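PDB 6HVG: alternansucrase from Leuconostoc mesenteroides, which belongs to glycoside hydrolase family 70, large multidomain proteins built round a barrel of the TIM type, with choline-binding-type repeats in its end regions. Local coordinates for residues A[374-379]-A[1299-1304]; A[894-899]-A[935-940]; A[421-424]-A[428-431]; A[659-664]-A[751-756]. All coordinates share one frame; numbering follows the deposited sequence.

In the fold
Starting from the N terminus, the chain runs through its cell-wall-binding-type repeats to 374-379, where contact 1 opens; its partner 1299-1304 comes some 920 residues later, so this loop takes in the other three. Contact 3 closes first, a short hairpin joining 421-424 to 428-431, its nearest atoms about 23 Å from those of contact 1. Contact 4 then brings together two loops of the barrel, 659-664 and 751-756, near the middle of the molecule. Contact 2 follows in series, linking loops 894-899 and 935-940 at the margin of an antiparallel sheet. Its centre is about 99 Å from that of contact 1, on the opposite side of the molecule. None of the contacts cross.

Contact 1. Residues A[374-379]-A[1299-1304]; sequences IEYQFD and SGVKYY
The backbone O of Glu-375, on the loop from which Tyr-376 and Phe-378 reach Val-1301, receives two side-chain amides, Asn-1361 ND2 and Gln-377 NE2. The bond from Gln-377 NE2 to Glu-375 O is 3.0 Å long and nearly straight at 168°; its donor stands well above the carbonyl plane, while the acceptor lies in the plane of the glutamine amide. The contact itself is apolar and small. Val-1301 divides its two methyls between two rings. CG1, turned opposite the main-chain nitrogen (chi1 -171°), goes to Phe-378, with Val-1301 CG1 and Phe-378 CZ 3.8 Å apart. Val-1301 CG2, beside the backbone N, goes to the phenol end of Tyr-376, 3.5 Å from Tyr-376 CZ and close to the hydroxyl as well. Tyr-376 and Val-1301 pass alongside each other, pointing opposite ways, whereas Phe-378 and Val-1301 approach from opposing sides. Both methyls meet their rings obliquely. Within the loop Tyr-376 CB sits 3.4 Å above the plane of the Phe-378 ring, displaced toward its rim. Phe-378 further stacks on Phe-1294 and touches Tyr-1324 of strand 1323-1326. Val-1301 opens strand 1301-1304, which pairs with strand 1294-1296, and its side chain also touches Ser-1296. A loop from the N-terminal part of the chain thus packs on a hairpin from the C-terminal part, consistent with the family 70 architecture, in which domains are assembled from pieces at both ends of the sequence.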
loop_
_atom_site.group_PDB
_atom_site.type_symbol
_atom_site.label_atom_id
_atom_site.label_comp_id
_atom_site.label_asym_id
_atom_site.label_seq_id
_atom_site.Cartn_x
_atom_site.Cartn_y
_atom_site.Cartn_z
ATOM N N ILE A 374 15.091 13.151 46.683
ATOM C CA ILE A 374 15.506 12.265 47.751
ATOM C C ILE A 374 14.321 11.380 48.170
ATOM O O ILE A 374 14.494 10.203 48.480
ATOM C CB ILE A 374 15.974 13.111 48.956
ATOM C CG1 ILE A 374 17.221 13.925 48.597
ATOM C CG2 ILE A 374 16.230 12.259 50.186
ATOM C CD1 ILE A 374 18.366 13.131 48.025
ATOM N N GLU A 375 13.128 11.962 48.169
ATOM C CA GLU A 375 11.923 11.237 48.492
ATOM C C GLU A 375 11.522 10.260 47.407
ATOM O O GLU A 375 11.413 10.636 46.237
ATOM C CB GLU A 375 10.757 12.194 48.716
ATOM C CG GLU A 375 10.967 13.056 49.955
ATOM C CD GLU A 375 9.735 13.847 50.342
ATOM O OE1 GLU A 375 8.623 13.410 49.960
ATOM O OE2 GLU A 375 9.890 14.894 51.025
ATOM N N TYR A 376 11.290 9.012 47.795
ATOM C CA TYR A 376 10.820 8.021 46.847
ATOM C C TYR A 376 9.429 8.398 46.361
ATOM O O TYR A 376 8.608 8.796 47.130
ATOM C CB TYR A 376 10.836 6.637 47.454
ATOM C CG TYR A 376 12.242 6.109 47.688
ATOM C CD1 TYR A 376 13.170 6.023 46.642
ATOM C CD2 TYR A 376 12.647 5.669 48.952
ATOM C CE1 TYR A 376 14.451 5.519 46.863
ATOM C CE2 TYR A 376 13.925 5.189 49.177
ATOM C CZ TYR A 376 14.825 5.097 48.130
ATOM O OH TYR A 376 16.096 4.600 48.344
ATOM N N GLN A 377 9.205 8.313 45.057
ATOM C CA GLN A 377 7.926 8.659 44.447
ATOM C C GLN A 377 6.996 7.490 44.268
ATOM O O GLN A 377 5.832 7.681 43.905
ATOM C CB GLN A 377 8.153 9.303 43.078
ATOM C CG GLN A 377 8.982 10.570 43.109
ATOM C CD GLN A 377 8.348 11.632 43.947
ATOM O OE1 GLN A 377 7.355 12.216 43.561
ATOM N NE2 GLN A 377 8.912 11.881 45.102
ATOM N N PHE A 378 7.503 6.280 44.493
ATOM C CA PHE A 378 6.634 5.094 44.471
ATOM C C PHE A 378 5.743 5.063 45.708
ATOM O O PHE A 378 6.182 5.431 46.779
ATOM C CB PHE A 378 7.411 3.786 44.267
ATOM C CG PHE A 378 8.563 3.613 45.176
ATOM C CD1 PHE A 378 8.371 3.154 46.456
ATOM C CD2 PHE A 378 9.869 3.861 44.730
ATOM C CE1 PHE A 378 9.438 2.982 47.301
ATOM C CE2 PHE A 378 10.945 3.674 45.562
ATOM C CZ PHE A 378 10.730 3.237 46.859
ATOM N N ASP A 379 4.489 4.664 45.511
ATOM C CA ASP A 379 3.448 4.777 46.527
ATOM C C ASP A 379 2.992 3.401 47.013
ATOM O O ASP A 379 1.987 3.314 47.700
ATOM C CB ASP A 379 2.206 5.556 45.985
ATOM C CG ASP A 379 2.331 7.097 46.118
ATOM O OD1 ASP A 379 3.086 7.578 47.008
ATOM O OD2 ASP A 379 1.651 7.817 45.323
ATOM N N SER A 1299 20.953 -2.302 51.668
ATOM C CA SER A 1299 21.649 -2.181 50.374
ATOM C C SER A 1299 20.937 -1.278 49.349
ATOM O O SER A 1299 21.598 -0.534 48.633
ATOM C CB SER A 1299 21.884 -3.571 49.774
ATOM O OG SER A 1299 22.726 -4.332 50.631
ATOM N N GLY A 1300 19.610 -1.340 49.280
ATOM C CA GLY A 1300 18.884 -0.547 48.307
ATOM C C GLY A 1300 17.415 -0.907 48.193
ATOM O O GLY A 1300 16.865 -1.581 49.064
ATOM N N VAL A 1301 16.773 -0.485 47.104
ATOM C CA VAL A 1301 15.340 -0.736 46.902
ATOM C C VAL A 1301 15.095 -1.925 45.990
ATOM O O VAL A 1301 15.780 -2.098 44.994
ATOM C CB VAL A 1301 14.649 0.491 46.336
ATOM C CG1 VAL A 1301 13.147 0.314 46.330
ATOM C CG2 VAL A 1301 15.009 1.710 47.160
ATOM N N LYS A 1302 14.148 -2.763 46.371
ATOM C CA LYS A 1302 13.753 -3.931 45.594
ATOM C C LYS A 1302 12.299 -3.772 45.174
ATOM O O LYS A 1302 11.568 -2.974 45.771
ATOM C CB LYS A 1302 13.908 -5.190 46.440
ATOM C CG LYS A 1302 15.331 -5.407 46.940
ATOM C CD LYS A 1302 15.516 -6.730 47.651
ATOM C CE LYS A 1302 14.743 -6.764 48.958
ATOM N NZ LYS A 1302 14.936 -8.107 49.538
ATOM N N TYR A 1303 11.870 -4.538 44.173
ATOM C CA TYR A 1303 10.470 -4.524 43.756
ATOM C C TYR A 1303 9.974 -5.913 43.447
ATOM O O TYR A 1303 10.708 -6.710 42.892
ATOM C CB TYR A 1303 10.271 -3.637 42.527
ATOM C CG TYR A 1303 8.870 -3.716 41.956
ATOM C CD1 TYR A 1303 7.838 -2.937 42.462
ATOM C CD2 TYR A 1303 8.585 -4.569 40.914
ATOM C CE1 TYR A 1303 6.550 -3.040 41.950
ATOM C CE2 TYR A 1303 7.323 -4.661 40.390
ATOM C CZ TYR A 1303 6.308 -3.908 40.900
ATOM O OH TYR A 1303 5.066 -4.002 40.324
ATOM N N TYR A 1304 8.735 -6.200 43.834
ATOM C CA TYR A 1304 8.115 -7.478 43.547
ATOM C C TYR A 1304 6.846 -7.241 42.718
ATOM O O TYR A 1304 6.016 -6.400 43.070
ATOM C CB TYR A 1304 7.777 -8.207 44.853
ATOM C CG TYR A 1304 8.974 -8.799 45.531
ATOM C CD1 TYR A 1304 9.854 -8.011 46.281
ATOM C CD2 TYR A 1304 9.233 -10.151 45.436
ATOM C CE1 TYR A 1304 10.964 -8.567 46.899
ATOM C CE2 TYR A 1304 10.332 -10.715 46.056
ATOM C CZ TYR A 1304 11.186 -9.929 46.777
ATOM O OH TYR A 1304 12.265 -10.539 47.344
#

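Contact 2. Residues A[894-899]-A[935-940]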
loop_
_atom_site.group_PDB
_atom_site.type_symbol
_atom_site.label_atom_id
_atom_site.label_comp_id
_atom_site.label_asym_id
_atom_site.label_seq_id
_atom_site.Cartn_x
_atom_site.Cartn_y
_atom_site.Cartn_z
ATOM N N ASP A 894 14.443 -1.131 -47.758
ATOM C CA ASP A 894 14.993 -1.213 -49.104
ATOM C C ASP A 894 15.005 -2.606 -49.715
ATOM O O ASP A 894 15.280 -2.740 -50.896
ATOM C CB ASP A 894 16.419 -0.671 -49.102
ATOM C CG ASP A 894 16.497 0.773 -48.650
ATOM O OD1 ASP A 894 15.518 1.522 -48.863
ATOM O OD2 ASP A 894 17.557 1.147 -48.091
ATOM N N GLN A 895 14.713 -3.628 -48.924
ATOM C CA GLN A 895 14.639 -4.978 -49.449
ATOM C C GLN A 895 13.393 -5.080 -50.329
ATOM O O GLN A 895 12.297 -4.676 -49.924
ATOM C CB GLN A 895 14.652 -6.020 -48.317
ATOM C CG GLN A 895 14.794 -7.461 -48.820
ATOM C CD GLN A 895 14.666 -8.506 -47.738
ATOM O OE1 GLN A 895 15.021 -8.272 -46.592
ATOM N NE2 GLN A 895 14.169 -9.674 -48.100
ATOM N N THR A 896 13.595 -5.605 -51.536
ATOM C CA THR A 896 12.571 -5.660 -52.575
ATOM C C THR A 896 11.918 -7.022 -52.707
ATOM O O THR A 896 10.782 -7.115 -53.197
ATOM C CB THR A 896 13.172 -5.303 -53.950
ATOM O OG1 THR A 896 14.255 -6.191 -54.252
ATOM C CG2 THR A 896 13.677 -3.877 -53.954
ATOM N N THR A 897 12.605 -8.079 -52.287
ATOM C CA THR A 897 12.061 -9.413 -52.468
ATOM C C THR A 897 12.706 -10.395 -51.514
ATOM O O THR A 897 13.793 -10.159 -51.017
ATOM C CB THR A 897 12.227 -9.886 -53.941
ATOM O OG1 THR A 897 11.261 -10.915 -54.245
ATOM C CG2 THR A 897 13.675 -10.383 -54.227
ATOM N N THR A 898 12.030 -11.512 -51.294
ATOM C CA THR A 898 12.485 -12.527 -50.352
ATOM C C THR A 898 13.662 -13.282 -50.927
ATOM O O THR A 898 13.854 -13.346 -52.151
ATOM C CB THR A 898 11.369 -13.539 -50.023
ATOM O OG1 THR A 898 10.780 -14.012 -51.235
ATOM C CG2 THR A 898 10.314 -12.881 -49.202
ATOM N N GLN A 899 14.455 -13.856 -50.035
ATOM C CA GLN A 899 15.568 -14.722 -50.448
ATOM C C GLN A 899 15.117 -16.087 -50.983
ATOM O O GLN A 899 15.673 -16.588 -51.971
ATOM C CB GLN A 899 16.561 -14.866 -49.291
ATOM C CG GLN A 899 17.432 -13.614 -49.157
ATOM C CD GLN A 899 17.833 -13.308 -47.729
ATOM O OE1 GLN A 899 17.854 -14.206 -46.883
ATOM N NE2 GLN A 899 18.101 -12.025 -47.440
ATOM N N ALA A 935 9.639 -3.267 -51.207
ATOM C CA ALA A 935 8.911 -4.483 -51.553
ATOM C C ALA A 935 7.448 -4.213 -51.896
ATOM O O ALA A 935 6.758 -5.119 -52.315
ATOM C CB ALA A 935 9.018 -5.491 -50.420
ATOM N N HIS A 936 6.983 -2.975 -51.730
ATOM C CA HIS A 936 5.602 -2.616 -52.035
ATOM C C HIS A 936 5.486 -1.377 -52.912
ATOM O O HIS A 936 4.708 -0.477 -52.597
ATOM C CB HIS A 936 4.835 -2.388 -50.735
ATOM C CG HIS A 936 4.765 -3.599 -49.873
ATOM N ND1 HIS A 936 3.700 -4.464 -49.911
ATOM C CD2 HIS A 936 5.632 -4.101 -48.968
ATOM C CE1 HIS A 936 3.911 -5.450 -49.059
ATOM N NE2 HIS A 936 5.072 -5.247 -48.468
ATOM N N LYS A 937 6.237 -1.355 -54.018
ATOM C CA LYS A 937 6.173 -0.240 -54.956
ATOM C C LYS A 937 4.843 -0.274 -55.675
ATOM O O LYS A 937 4.351 -1.345 -56.047
ATOM C CB LYS A 937 7.308 -0.288 -55.988
ATOM C CG LYS A 937 8.703 -0.415 -55.412
ATOM C CD LYS A 937 9.775 -0.407 -56.491
ATOM C CE LYS A 937 11.167 -0.400 -55.875
ATOM N NZ LYS A 937 12.221 -0.820 -56.825
ATOM N N ASN A 938 4.253 0.916 -55.842
ATOM C CA ASN A 938 3.043 1.122 -56.672
ATOM C C ASN A 938 1.781 0.353 -56.236
ATOM O O ASN A 938 0.781 0.336 -56.927
ATOM C CB ASN A 938 3.385 0.827 -58.129
ATOM C CG ASN A 938 4.557 1.675 -58.618
ATOM O OD1 ASN A 938 5.595 1.143 -59.021
ATOM N ND2 ASN A 938 4.418 2.994 -58.524
ATOM N N GLN A 939 1.826 -0.218 -55.044
ATOM C CA GLN A 939 0.755 -1.052 -54.531
ATOM C C GLN A 939 -0.408 -0.228 -53.964
ATOM O O GLN A 939 -0.213 0.862 -53.439
ATOM C CB GLN A 939 1.314 -1.944 -53.424
ATOM C CG GLN A 939 0.348 -2.991 -52.919
ATOM C CD GLN A 939 1.057 -4.220 -52.400
ATOM O OE1 GLN A 939 2.287 -4.265 -52.322
ATOM N NE2 GLN A 939 0.279 -5.228 -52.044
ATOM N N LEU A 940 -1.613 -0.774 -54.057
ATOM C CA LEU A 940 -2.792 -0.144 -53.488
ATOM C C LEU A 940 -2.958 -0.608 -52.068
ATOM O O LEU A 940 -2.899 -1.819 -51.786
ATOM C CB LEU A 940 -4.041 -0.497 -54.286
ATOM C CG LEU A 940 -5.250 0.412 -54.055
ATOM C CD1 LEU A 940 -4.978 1.807 -54.606
ATOM C CD2 LEU A 940 -6.511 -0.138 -54.697
#
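Two loops at the margin of an antiparallel sheet meet here: Gln-895 and Thr-896, between its strands 881-885 and 910-915, touch Ala-935, on the loop leading from strand 927-931 into its strand 940-947. Ala-935 fits against the backbone of the other loop: its CB is 3.4 Å from Gln-895 O, and its CA is 3.6 Å from Thr-896 O. Ala-935 N and Gln-895 O lie 3.3 Å apart, but the angle is too poor for a hydrogen bond, so the loops meet by packing. Farther out, the long extended chain of Lys-937 brings NZ to within 4.4 Å of Thr-896 CG2. Sheet and loops are consistent with the beta domain, domain C, of family 70 proteins. Each loop is braced from within. Gln-895 is extended (chi1 -171°, chi2 -174°), and the loop's own curl brings Thr-897 O to within 3.0 Å of Gln-895 NE2, which donates to it, while OE1 accepts from Met-891 N. On the other side a type II turn runs from His-936 to Gln-939. Its two end residues are tied by a bond of 2.8 Å from His-936 ND1 to Gln-939 OE1, tilted 21° out of the imidazole plane; NE2 bonds to Phe-886 O, and bonds at both nitrogens would hold the ring's rotation.

Contact 3. Residues A[421-424]-A[428-431]; sequences ILKN and WTAS
Backbone hydrogen bonds come first: Ile-421 and Thr-429 form an antiparallel hydrogen-bonded pair, with Ile-421 N giving to Thr-429 O at 2.7 Å and Thr-429 N returning to Ile-421 O at 2.9 Å. Ile-421 O is well used. It also accepts a weak bond from Lys-423 N, closing an inverse gamma turn centred on Leu-422, and takes a CA-H...O contact from Trp-428 CA at 3.3 Å. These bonds hold together a two-stranded beta hairpin, strands 420-423 and 427-430, in which Leu-422 and Trp-428 are the next, non-hydrogen-bonded pair.

Ring contacts dominate the face carrying those two residues. The indole folds back over the partner strand, its six-membered ring lying by the peptide between Ile-421 and Leu-422. Leu-422 holds CG trans to its amide nitrogen (chi1 -178°) and sends CD1 over a face of the indole: a CH-pi contact 3.8 Å from Leu-422 CD1 to the centroid of the Trp-428 five-membered ring, 17° off the normal. Helix 474-495 adjoins this face, Thr-486 touching Leu-422 and Gln-485 touching Trp-428, and the His-392 ring meets the indole.

Aliphatic packing fills in the rest. Thr-429 CG2 touches the Lys-423 chain, 4.0 Å from Lys-423 CG, the two side chains crossing at about a right angle. Ile-421 CG1 lies 4.0 Å from Ser-431 CB. The hydroxyl of Ser-431 is occupied separately, shared between the backbone oxygens of Pro-418 and Thr-419.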
loop_
_atom_site.group_PDB
_atom_site.type_symbol
_atom_site.label_atom_id
_atom_site.label_comp_id
_atom_site.label_asym_id
_atom_site.label_seq_id
_atom_site.Cartn_x
_atom_site.Cartn_y
_atom_site.Cartn_z
ATOM N N ILE A 421 -15.605 -22.265 43.090
ATOM C CA ILE A 421 -16.381 -21.227 42.430
ATOM C C ILE A 421 -17.362 -20.647 43.446
ATOM O O ILE A 421 -18.090 -21.383 44.108
ATOM C CB ILE A 421 -17.194 -21.808 41.255
ATOM C CG1 ILE A 421 -16.275 -22.203 40.085
ATOM C CG2 ILE A 421 -18.281 -20.821 40.811
ATOM C CD1 ILE A 421 -15.889 -21.059 39.181
ATOM N N LEU A 422 -17.397 -19.325 43.545
ATOM C CA LEU A 422 -18.333 -18.621 44.421
ATOM C C LEU A 422 -19.704 -18.554 43.757
ATOM O O LEU A 422 -20.120 -17.486 43.349
ATOM C CB LEU A 422 -17.803 -17.209 44.699
ATOM C CG LEU A 422 -18.582 -16.289 45.624
ATOM C CD1 LEU A 422 -18.409 -16.737 47.070
ATOM C CD2 LEU A 422 -18.195 -14.815 45.459
ATOM N N LYS A 423 -20.406 -19.689 43.648
ATOM C CA LYS A 423 -21.684 -19.721 42.918
ATOM C C LYS A 423 -22.622 -18.667 43.500
ATOM O O LYS A 423 -22.688 -18.492 44.717
ATOM C CB LYS A 423 -22.330 -21.127 42.893
ATOM C CG LYS A 423 -22.979 -21.577 44.197
ATOM C CD LYS A 423 -24.139 -22.569 43.985
ATOM C CE LYS A 423 -24.583 -23.271 45.302
ATOM N NZ LYS A 423 -26.052 -23.217 45.593
ATOM N N ASN A 424 -23.255 -17.907 42.608
ATOM C CA ASN A 424 -24.262 -16.914 42.969
ATOM C C ASN A 424 -23.761 -15.861 43.962
ATOM O O ASN A 424 -24.553 -15.054 44.473
ATOM C CB ASN A 424 -25.512 -17.618 43.534
ATOM C CG ASN A 424 -26.757 -16.740 43.525
ATOM O OD1 ASN A 424 -26.880 -15.815 42.719
ATOM N ND2 ASN A 424 -27.696 -17.045 44.412
ATOM N N TRP A 428 -19.085 -21.209 48.163
ATOM C CA TRP A 428 -17.982 -21.767 47.396
ATOM C C TRP A 428 -18.259 -23.229 47.162
ATOM O O TRP A 428 -18.549 -23.966 48.098
ATOM C CB TRP A 428 -16.674 -21.626 48.146
ATOM C CG TRP A 428 -16.143 -20.228 48.207
ATOM C CD1 TRP A 428 -16.226 -19.374 49.258
ATOM C CD2 TRP A 428 -15.408 -19.536 47.181
ATOM N NE1 TRP A 428 -15.588 -18.192 48.959
ATOM C CE2 TRP A 428 -15.086 -18.267 47.687
ATOM C CE3 TRP A 428 -14.994 -19.869 45.889
ATOM C CZ2 TRP A 428 -14.370 -17.328 46.949
ATOM C CZ3 TRP A 428 -14.277 -18.930 45.150
ATOM C CH2 TRP A 428 -13.976 -17.674 45.685
ATOM N N THR A 429 -18.186 -23.645 45.908
ATOM C CA THR A 429 -18.323 -25.039 45.553
ATOM C C THR A 429 -17.133 -25.455 44.662
ATOM O O THR A 429 -16.651 -24.686 43.811
ATOM C CB THR A 429 -19.659 -25.270 44.820
ATOM O OG1 THR A 429 -19.610 -24.623 43.549
ATOM C CG2 THR A 429 -20.832 -24.645 45.576
ATOM N N ALA A 430 -16.661 -26.679 44.873
ATOM C CA ALA A 430 -15.649 -27.274 44.019
ATOM C C ALA A 430 -16.087 -27.124 42.562
ATOM O O ALA A 430 -17.271 -27.249 42.254
ATOM C CB ALA A 430 -15.473 -28.740 44.386
ATOM N N SER A 431 -15.150 -26.837 41.670
ATOM C CA SER A 431 -15.489 -26.649 40.261
ATOM C C SER A 431 -15.594 -27.967 39.518
ATOM O O SER A 431 -14.903 -28.942 39.844
ATOM C CB SER A 431 -14.453 -25.761 39.559
ATOM O OG SER A 431 -13.137 -26.168 39.880
#

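Contact 4. Residues A[659-664]-A[751-756]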
loop_
_atom_site.group_PDB
_atom_site.type_symbol
_atom_site.label_atom_id
_atom_site.label_comp_id
_atom_site.label_asym_id
_atom_site.label_seq_id
_atom_site.Cartn_x
_atom_site.Cartn_y
_atom_site.Cartn_z
ATOM N N GLU A 659 5.458 -12.352 -13.666
ATOM C CA GLU A 659 5.168 -11.025 -13.106
ATOM C C GLU A 659 6.450 -10.557 -12.418
ATOM O O GLU A 659 6.649 -10.838 -11.239
ATOM C CB GLU A 659 4.035 -11.086 -12.095
ATOM C CG GLU A 659 3.445 -9.733 -11.701
ATOM C CD GLU A 659 2.871 -9.669 -10.270
ATOM O OE1 GLU A 659 2.721 -10.700 -9.588
ATOM O OE2 GLU A 659 2.563 -8.556 -9.795
ATOM N N ASP A 660 7.328 -9.886 -13.184
ATOM C CA ASP A 660 8.654 -9.485 -12.723
ATOM C C ASP A 660 8.877 -7.979 -12.911
ATOM O O ASP A 660 9.375 -7.549 -13.933
ATOM C CB ASP A 660 9.724 -10.296 -13.446
ATOM C CG ASP A 660 9.782 -10.018 -14.951
ATOM O OD1 ASP A 660 8.714 -9.728 -15.568
ATOM O OD2 ASP A 660 10.908 -10.110 -15.520
ATOM N N TRP A 661 8.516 -7.193 -11.898
ATOM C CA TRP A 661 8.427 -5.750 -12.044
ATOM C C TRP A 661 9.775 -5.020 -12.037
ATOM O O TRP A 661 9.882 -3.963 -12.645
ATOM C CB TRP A 661 7.531 -5.157 -10.967
ATOM C CG TRP A 661 6.107 -5.499 -11.062
ATOM C CD1 TRP A 661 5.426 -6.371 -10.280
ATOM C CD2 TRP A 661 5.156 -4.972 -11.992
ATOM N NE1 TRP A 661 4.095 -6.425 -10.656
ATOM C CE2 TRP A 661 3.906 -5.571 -11.706
ATOM C CE3 TRP A 661 5.234 -4.052 -13.038
ATOM C CZ2 TRP A 661 2.757 -5.284 -12.430
ATOM C CZ3 TRP A 661 4.083 -3.762 -13.741
ATOM C CH2 TRP A 661 2.868 -4.375 -13.438
ATOM N N ASN A 662 10.801 -5.572 -11.384
ATOM C CA ASN A 662 12.079 -4.860 -11.276
ATOM C C ASN A 662 12.690 -4.619 -12.643
ATOM O O ASN A 662 12.704 -5.502 -13.481
ATOM C CB ASN A 662 13.090 -5.612 -10.412
ATOM C CG ASN A 662 14.298 -4.755 -10.051
ATOM O OD1 ASN A 662 15.173 -4.504 -10.876
ATOM N ND2 ASN A 662 14.354 -4.318 -8.814
ATOM N N GLY A 663 13.205 -3.414 -12.841
ATOM C CA GLY A 663 13.757 -2.992 -14.110
ATOM C C GLY A 663 14.986 -3.766 -14.529
ATOM O O GLY A 663 15.362 -3.687 -15.693
ATOM N N LYS A 664 15.615 -4.502 -13.607
ATOM C CA LYS A 664 16.759 -5.338 -13.935
ATOM C C LYS A 664 16.419 -6.847 -14.069
ATOM O O LYS A 664 17.320 -7.659 -14.307
ATOM C CB LYS A 664 17.852 -5.158 -12.888
ATOM C CG LYS A 664 18.701 -3.908 -13.042
ATOM C CD LYS A 664 19.706 -3.752 -11.889
ATOM C CE LYS A 664 20.608 -4.990 -11.743
ATOM N NZ LYS A 664 21.723 -4.891 -10.751
ATOM N N ALA A 751 -3.517 -4.520 -17.219
ATOM C CA ALA A 751 -3.600 -5.843 -16.632
ATOM C C ALA A 751 -4.637 -5.880 -15.525
ATOM O O ALA A 751 -5.137 -4.843 -15.106
ATOM C CB ALA A 751 -2.232 -6.258 -16.120
ATOM N N HIS A 752 -4.939 -7.076 -15.035
ATOM C CA HIS A 752 -5.895 -7.253 -13.941
ATOM C C HIS A 752 -5.415 -6.454 -12.725
ATOM O O HIS A 752 -6.220 -6.015 -11.908
ATOM C CB HIS A 752 -6.059 -8.745 -13.586
ATOM C CG HIS A 752 -4.907 -9.324 -12.798
ATOM N ND1 HIS A 752 -3.783 -9.858 -13.393
ATOM C CD2 HIS A 752 -4.709 -9.447 -11.462
ATOM C CE1 HIS A 752 -2.945 -10.282 -12.461
ATOM N NE2 HIS A 752 -3.483 -10.045 -11.278
ATOM N N ASP A 753 -4.091 -6.274 -12.647
ATOM C CA ASP A 753 -3.439 -5.557 -11.571
ATOM C C ASP A 753 -2.655 -4.336 -12.065
ATOM O O ASP A 753 -1.778 -3.840 -11.360
ATOM C CB ASP A 753 -2.495 -6.499 -10.806
ATOM C CG ASP A 753 -1.359 -7.060 -11.679
ATOM O OD1 ASP A 753 -1.339 -6.828 -12.912
ATOM O OD2 ASP A 753 -0.468 -7.738 -11.124
ATOM N N TYR A 754 -2.967 -3.837 -13.252
ATOM C CA TYR A 754 -2.323 -2.622 -13.723
ATOM C C TYR A 754 -3.343 -1.734 -14.409
ATOM O O TYR A 754 -4.000 -2.174 -15.324
ATOM C CB TYR A 754 -1.133 -2.935 -14.628
ATOM C CG TYR A 754 -0.376 -1.700 -15.057
ATOM C CD1 TYR A 754 0.653 -1.180 -14.295
ATOM C CD2 TYR A 754 -0.715 -1.041 -16.215
ATOM C CE1 TYR A 754 1.335 -0.039 -14.686
ATOM C CE2 TYR A 754 -0.046 0.098 -16.617
ATOM C CZ TYR A 754 0.975 0.600 -15.853
ATOM O OH TYR A 754 1.600 1.738 -16.304
ATOM N N ASP A 755 -3.444 -0.489 -13.930
ATOM C CA ASP A 755 -4.451 0.491 -14.358
ATOM C C ASP A 755 -5.891 -0.003 -14.240
ATOM O O ASP A 755 -6.750 0.374 -15.042
ATOM C CB ASP A 755 -4.174 0.979 -15.781
ATOM C CG ASP A 755 -2.937 1.858 -15.870
ATOM O OD1 ASP A 755 -2.303 2.088 -14.826
ATOM O OD2 ASP A 755 -2.602 2.322 -16.987
ATOM N N ALA A 756 -6.160 -0.809 -13.220
ATOM C CA ALA A 756 -7.517 -1.277 -12.971
ATOM C C ALA A 756 -7.914 -1.015 -11.522
ATOM O O ALA A 756 -8.820 -0.241 -11.254
ATOM C CB ALA A 756 -7.627 -2.767 -13.310
HETATM O O HOH W 1 -0.014 -8.120 -8.789
#
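Glu-659 and Asp-753 bring their carboxylates together from two facing loops that follow strands 657-658 and 745-747 of the parallel barrel, the end at which TIM-type barrels carry their active sites. The Glu-659 chain sets off with CG pointing away from its own amide nitrogen (chi1 -166°) and stays extended, which carries its carboxylate across to the other loop. There Glu-659 OE2 lies 3.4 Å from Asp-753 OD2, the two planes turned 50° apart. No direct hydrogen bond is assigned between them. A water is modelled beside the pair, 2.8 Å from Glu-659 OE2, but its distance to Asp-753 OD2 is too short to be trusted.

Glu-659 is held through both oxygens. OE1 accepts from Ala-622 N, and OE2 is met on its anti side by Trp-661 NE1 at 2.8 Å, nearly in the plane of the indole. Arg-619 makes long, weak ion pairs with Glu-659 and Asp-753 alike. Asp-753 belongs to a type I turn from Ala-751 to Tyr-754; its CG stands between the backbone N and the carbonyl carbon (chi1 62°), placing OD2 at the edge of the indole, 4.3 Å from Trp-661 CZ2. Tyr-754 reaches the neighbouring carbon of the same six-membered ring, the two side chains crossing at a slant and the rings meeting obliquely, Tyr-754 CD1 and Trp-661 CH2 4.0 Å apart.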